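Local coordinates for ankyrin repeat family protein (Enterococcus faecalis, PDB 3HRA) that is of unknown function but is built of ankyrin repeats, a scaffold that in other proteins commonly mediates protein-protein binding, at residues L163-E166 and N167-Q171; I119-V122 and K123-L126. All coordinates share one frame; numbering follows the deposited sequence.

Interaction 1 of 2, residues L163-E166 and N167-Q171; sequences LLME and NGADQ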
ATOM      1  N   LEU A 163      16.835   2.133  -4.975  1.00  6.11           N
ATOM      2  CA  LEU A 163      15.710   3.004  -5.324  1.00  8.97           C
ATOM      3  C   LEU A 163      15.426   4.011  -4.199  1.00  7.84           C
ATOM      4  O   LEU A 163      15.285   5.206  -4.456  1.00 11.59           O
ATOM      5  CB  LEU A 163      14.459   2.160  -5.567  1.00  9.78           C
ATOM      6  CG  LEU A 163      13.408   2.553  -6.611  1.00 18.87           C
ATOM      7  CD1 LEU A 163      12.032   2.020  -6.213  1.00 20.26           C
ATOM      8  CD2 LEU A 163      13.360   4.051  -6.897  1.00 16.21           C
ATOM      9  N   LEU A 164      15.353   3.528  -2.958  1.00  5.81           N
ATOM     10  CA  LEU A 164      15.090   4.405  -1.804  1.00  9.16           C
ATOM     11  C   LEU A 164      16.207   5.426  -1.595  1.00  9.71           C
ATOM     12  O   LEU A 164      15.943   6.607  -1.356  1.00  7.65           O
ATOM     13  CB  LEU A 164      14.857   3.585  -0.505  1.00  4.06           C
ATOM     14  CG  LEU A 164      13.554   2.773  -0.470  1.00  5.45           C
ATOM     15  CD1 LEU A 164      13.541   1.745   0.661  1.00  6.22           C
ATOM     16  CD2 LEU A 164      12.363   3.723  -0.366  1.00  7.47           C
ATOM     17  N   MET A 165      17.457   4.972  -1.656  1.00  6.31           N
ATOM     18  CA  MET A 165      18.577   5.888  -1.464  1.00  8.75           C
ATOM     19  C   MET A 165      18.647   6.914  -2.582  1.00  8.67           C
ATOM     20  O   MET A 165      19.004   8.063  -2.358  1.00 11.95           O
ATOM     21  CB  MET A 165      19.902   5.126  -1.346  1.00  8.70           C
ATOM     22  CG  MET A 165      19.948   4.165  -0.159  1.00  9.16           C
ATOM     23  SD  MET A 165      19.538   4.938   1.418  1.00 10.05           S
ATOM     24  CE  MET A 165      20.934   6.057   1.600  1.00 10.46           C
ATOM     25  N   GLU A 166      18.311   6.499  -3.798  1.00  6.70           N
ATOM     26  CA  GLU A 166      18.368   7.423  -4.919  1.00  8.46           C
ATOM     27  C   GLU A 166      17.267   8.473  -4.816  1.00 13.10           C
ATOM     28  O   GLU A 166      17.305   9.497  -5.497  1.00 18.69           O
ATOM     29  CB  GLU A 166      18.276   6.677  -6.237  1.00  9.17           C
ATOM     30  CG  GLU A 166      19.590   6.064  -6.665  1.00 13.25           C
ATOM     31  CD  GLU A 166      20.655   7.101  -6.997  1.00 16.98           C
ATOM     32  OE1 GLU A 166      20.344   8.071  -7.716  1.00 23.46           O
ATOM     33  OE2 GLU A 166      21.803   6.939  -6.545  1.00 19.86           O
ATOM     34  N   ASN A 167      16.288   8.213  -3.952  1.00  9.37           N
ATOM     35  CA  ASN A 167      15.201   9.146  -3.750  1.00  8.45           C
ATOM     36  C   ASN A 167      15.319   9.880  -2.419  1.00 10.96           C
ATOM     37  O   ASN A 167      14.354  10.491  -1.943  1.00 17.78           O
ATOM     38  CB  ASN A 167      13.845   8.446  -3.867  1.00  8.43           C
ATOM     39  CG  ASN A 167      13.422   8.245  -5.313  1.00 15.47           C
ATOM     40  OD1 ASN A 167      12.692   9.063  -5.868  1.00 19.21           O
ATOM     41  ND2 ASN A 167      13.897   7.163  -5.940  1.00 13.73           N
ATOM     42  N   GLY A 168      16.514   9.825  -1.834  1.00 12.40           N
ATOM     43  CA  GLY A 168      16.828  10.631  -0.672  1.00 14.02           C
ATOM     44  C   GLY A 168      16.407  10.070   0.674  1.00 12.95           C
ATOM     45  O   GLY A 168      16.296  10.826   1.642  1.00 13.11           O
ATOM     46  N   ALA A 169      16.176   8.760   0.759  1.00  7.79           N
ATOM     47  CA  ALA A 169      15.871   8.142   2.067  1.00  9.32           C
ATOM     48  C   ALA A 169      16.959   8.467   3.080  1.00  7.90           C
ATOM     49  O   ALA A 169      18.149   8.418   2.764  1.00 11.18           O
ATOM     50  CB  ALA A 169      15.719   6.624   1.934  1.00  8.04           C
ATOM     51  N   ASP A 170      16.550   8.792   4.303  1.00  8.92           N
ATOM     52  CA  ASP A 170      17.506   9.066   5.381  1.00 11.31           C
ATOM     53  C   ASP A 170      17.898   7.746   6.033  1.00  7.54           C
ATOM     54  O   ASP A 170      17.098   7.126   6.731  1.00  9.40           O
ATOM     55  CB  ASP A 170      16.875  10.015   6.405  1.00 11.67           C
ATOM     56  CG  ASP A 170      17.831  10.411   7.528  1.00 14.89           C
ATOM     57  OD1 ASP A 170      18.988   9.939   7.558  1.00 13.99           O
ATOM     58  OD2 ASP A 170      17.412  11.200   8.396  1.00 17.15           O
ATOM     59  N   GLN A 171      19.126   7.308   5.806  1.00  8.31           N
ATOM     60  CA  GLN A 171      19.557   6.030   6.362  1.00  6.38           C
ATOM     61  C   GLN A 171      20.051   6.106   7.812  1.00  8.00           C
ATOM     62  O   GLN A 171      20.346   5.073   8.426  1.00 10.66           O
ATOM     63  CB  GLN A 171      20.624   5.374   5.481  1.00  9.73           C
ATOM     64  CG  GLN A 171      22.001   6.019   5.565  1.00 10.49           C
ATOM     65  CD  GLN A 171      23.083   5.139   4.967  1.00  9.61           C
ATOM     66  OE1 GLN A 171      23.247   3.979   5.360  1.00 13.46           O
ATOM     67  NE2 GLN A 171      23.847   5.695   4.031  1.00  9.90           N
TER
HETATM   68  O   HOH W   1      19.654   9.056   0.213  1.00 28.16           O
HETATM   69  O   HOH W   2      15.369  10.374  -7.663  1.00 48.09           O
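Ala-169 N donates to Leu-164 O at 3.0 Å, and Gly-168 N donates to Met-165 O at 3.1 Å. Together these two bonds form a Schellman motif that ends helix 155-166. Gly-168 is its C-prime residue, with a positive phi. Leu-164 O also accepts from Asn-167 N, and its two donors arrive from opposite faces of the carbonyl plane.

The Asn-167 side chain turns back along the helix beside Leu-163. Its ND2 gives a nearly straight bond to Leu-163 O, 2.8 Å long with 169° at the hydrogen. The acceptor lies close to the amide plane, so the bond fixes the rotation of the amide. The methyl CD2 of Leu-163 lies alongside, 3.3 Å from Asn-167 ND2. Ala-169 turns its methyl to the helix, where CB meets Leu-164 CB at 4.0 Å. The Met-165 side chain bends at chi2 and chi3 (-53° and -66°), which carries CE to Gln-171 NE2 at 3.8 Å. The two side chains cross at about a right angle. Gln-171 NE2 itself is bonded to Leu-197 O and to the C-terminal carboxylate of Asn-201.

One water donates to both Met-165 O and Ala-169 O. A second donates to Glu-166 O at 3.0 Å and, weakly, to Asn-167 OD1. The carbonyls from Leu-163 O to Glu-166 O are thus satisfied by the turn, the Asn-167 amide and water.

Interaction 2 of 2, residues I119-V122 and K123-L126; sequences IDNV and KLLL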
ATOM      1  N   ILE A 119       8.360  -3.517  -5.860  1.00 11.99           N
ATOM      2  CA  ILE A 119       9.194  -2.397  -6.278  1.00 10.89           C
ATOM      3  C   ILE A 119       8.453  -1.433  -7.215  1.00 11.88           C
ATOM      4  O   ILE A 119       8.673  -0.222  -7.172  1.00 14.01           O
ATOM      5  CB  ILE A 119      10.545  -2.903  -6.876  1.00  9.05           C
ATOM      6  CG1 ILE A 119      11.514  -1.739  -7.092  1.00 17.14           C
ATOM      7  CG2 ILE A 119      10.318  -3.689  -8.161  1.00 15.51           C
ATOM      8  CD1 ILE A 119      12.940  -2.177  -7.447  1.00 14.16           C
ATOM      9  N   ASP A 120       7.566  -1.959  -8.052  1.00 12.45           N
ATOM     10  CA  ASP A 120       6.781  -1.085  -8.913  1.00 11.52           C
ATOM     11  C   ASP A 120       5.868  -0.173  -8.090  1.00  8.64           C
ATOM     12  O   ASP A 120       5.720   1.007  -8.407  1.00 11.68           O
ATOM     13  CB  ASP A 120       5.985  -1.896  -9.940  1.00 10.15           C
ATOM     14  CG  ASP A 120       6.880  -2.521 -11.002  1.00 21.61           C
ATOM     15  OD1 ASP A 120       7.847  -1.843 -11.440  1.00 28.47           O
ATOM     16  OD2 ASP A 120       6.622  -3.687 -11.391  1.00 32.32           O
ATOM     17  N   ASN A 121       5.304  -0.695  -7.004  1.00  7.96           N
ATOM     18  CA  ASN A 121       4.536   0.151  -6.086  1.00  7.06           C
ATOM     19  C   ASN A 121       5.383   1.224  -5.403  1.00  7.56           C
ATOM     20  O   ASN A 121       4.951   2.376  -5.259  1.00  7.17           O
ATOM     21  CB  ASN A 121       3.798  -0.689  -5.028  1.00  4.68           C
ATOM     22  CG  ASN A 121       2.447  -1.174  -5.518  1.00  8.30           C
ATOM     23  OD1 ASN A 121       2.192  -1.191  -6.711  1.00 11.88           O
ATOM     24  ND2 ASN A 121       1.576  -1.558  -4.594  1.00  9.66           N
ATOM     25  N   VAL A 122       6.588   0.845  -4.987  1.00  9.37           N
ATOM     26  CA  VAL A 122       7.510   1.807  -4.397  1.00  7.87           C
ATOM     27  C   VAL A 122       7.777   2.975  -5.350  1.00  7.43           C
ATOM     28  O   VAL A 122       7.722   4.138  -4.947  1.00 11.67           O
ATOM     29  CB  VAL A 122       8.829   1.135  -3.998  1.00 10.42           C
ATOM     30  CG1 VAL A 122       9.813   2.178  -3.495  1.00 11.93           C
ATOM     31  CG2 VAL A 122       8.553   0.051  -2.949  1.00 10.31           C
ATOM     32  N   LYS A 123       8.061   2.654  -6.607  1.00 10.92           N
ATOM     33  CA  LYS A 123       8.366   3.665  -7.621  1.00 10.58           C
ATOM     34  C   LYS A 123       7.199   4.596  -7.787  1.00 11.03           C
ATOM     35  O   LYS A 123       7.363   5.817  -7.812  1.00 17.16           O
ATOM     36  CB  LYS A 123       8.667   3.010  -8.965  1.00 16.20           C
ATOM     37  CG  LYS A 123       9.957   2.238  -9.014  1.00 22.83           C
ATOM     38  CD  LYS A 123      10.086   1.467 -10.333  1.00 23.25           C
ATOM     39  CE  LYS A 123      11.333   0.569 -10.326  1.00 26.97           C
ATOM     40  NZ  LYS A 123      11.201  -0.634 -11.214  1.00 34.39           N
ATOM     41  N   LEU A 124       6.011   4.005  -7.897  1.00 12.68           N
ATOM     42  CA  LEU A 124       4.779   4.760  -8.043  1.00 11.53           C
ATOM     43  C   LEU A 124       4.586   5.745  -6.884  1.00 11.64           C
ATOM     44  O   LEU A 124       4.299   6.932  -7.098  1.00 16.86           O
ATOM     45  CB  LEU A 124       3.611   3.778  -8.082  1.00 16.35           C
ATOM     46  CG  LEU A 124       2.608   3.825  -9.222  1.00 18.87           C
ATOM     47  CD1 LEU A 124       3.300   3.998 -10.551  1.00 24.78           C
ATOM     48  CD2 LEU A 124       1.784   2.534  -9.186  1.00 17.52           C
ATOM     49  N   LEU A 125       4.750   5.257  -5.656  1.00  8.20           N
ATOM     50  CA  LEU A 125       4.542   6.097  -4.487  1.00  9.51           C
ATOM     51  C   LEU A 125       5.614   7.190  -4.385  1.00  8.54           C
ATOM     52  O   LEU A 125       5.309   8.329  -4.010  1.00 16.55           O
ATOM     53  CB  LEU A 125       4.488   5.255  -3.214  1.00 10.29           C
ATOM     54  CG  LEU A 125       3.288   4.297  -3.137  1.00  7.07           C
ATOM     55  CD1 LEU A 125       3.564   3.207  -2.112  1.00  9.73           C
ATOM     56  CD2 LEU A 125       1.988   5.039  -2.806  1.00  9.47           C
ATOM     57  N   LEU A 126       6.856   6.845  -4.719  1.00 12.38           N
ATOM     58  CA  LEU A 126       7.920   7.847  -4.724  1.00 12.18           C
ATOM     59  C   LEU A 126       7.665   8.947  -5.783  1.00 16.27           C
ATOM     60  O   LEU A 126       7.813  10.138  -5.491  1.00 17.82           O
ATOM     61  CB  LEU A 126       9.292   7.195  -4.904  1.00 14.14           C
ATOM     62  CG  LEU A 126       9.765   6.302  -3.745  1.00 10.67           C
ATOM     63  CD1 LEU A 126      11.080   5.619  -4.076  1.00 12.41           C
ATOM     64  CD2 LEU A 126       9.897   7.101  -2.460  1.00 14.19           C
TER
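Ile-119 to Leu-126 form two turns of regular alpha helix, with i to i+4 bonds from Lys-123 N to Ile-119 O (3.0 Å) through Leu-126 N to Val-122 O (2.9 Å).

The Lys-123 side chain runs back toward the start of the helix. CG sits beside the backbone N (chi1 -69°), and the chain is extended from there on. Its CG passes 3.3 Å from Ile-119 O. Further out, CE packs at 4.0 Å on CG1 of Ile-119, whose side chain it crosses at a slant. The ammonium group ends beside the carboxylate of Asp-120. The salt bridge from Lys-123 NZ to Asp-120 OD1 is 3.6 Å long, and the two side chains lie side by side. Asp-120 is exposed, so solvent probably weakens this pairing. On another face, Val-122 and Leu-126 also point the same way. CG1 of Val-122, set anti to the backbone N (chi1 175°), meets Leu-126 CD1 at 3.7 Å. Leu-126 CG lies 3.2 Å from Val-122 O. Asn-121 is buried, and its amide is bonded outside the segment, ND2 to Gly-80 O and OD1 to Thr-85 OG1.

Helix 119-128 thus has a neighbour on several faces. Leu-124 and Asn-121 touch helix 85-94, Val-122 and Leu-126 rest on helix 110-115, and Ile-119 reaches Ile-160 of helix 155-166. This is the side-by-side helix stacking of an ankyrin repeat array.

In the fold
Interactions 1 and 2 belong to neighbouring helices of the ankyrin stack, 155-166 and 119-128, with centres about 13 Å apart. They touch directly. Leu-163 CD1 packs on Val-122 CG1 and Lys-123 CG, each at 3.5 Å, and Asn-167 ND2 lies 3.7 Å from Leu-126 CD1. Both are partly buried, but interaction 2 is nearer the centre of the chain, at about 10 Å against 18 Å. Interaction 2 lies within a helix: repeating backbone bonds, an apolar face and one surface ion pair. Interaction 1 is a helix end, where a turn, a side-chain amide and waters take up the carbonyls. Leu-163 and Asn-167 thus join the end of helix 155-166 to helix 119-128.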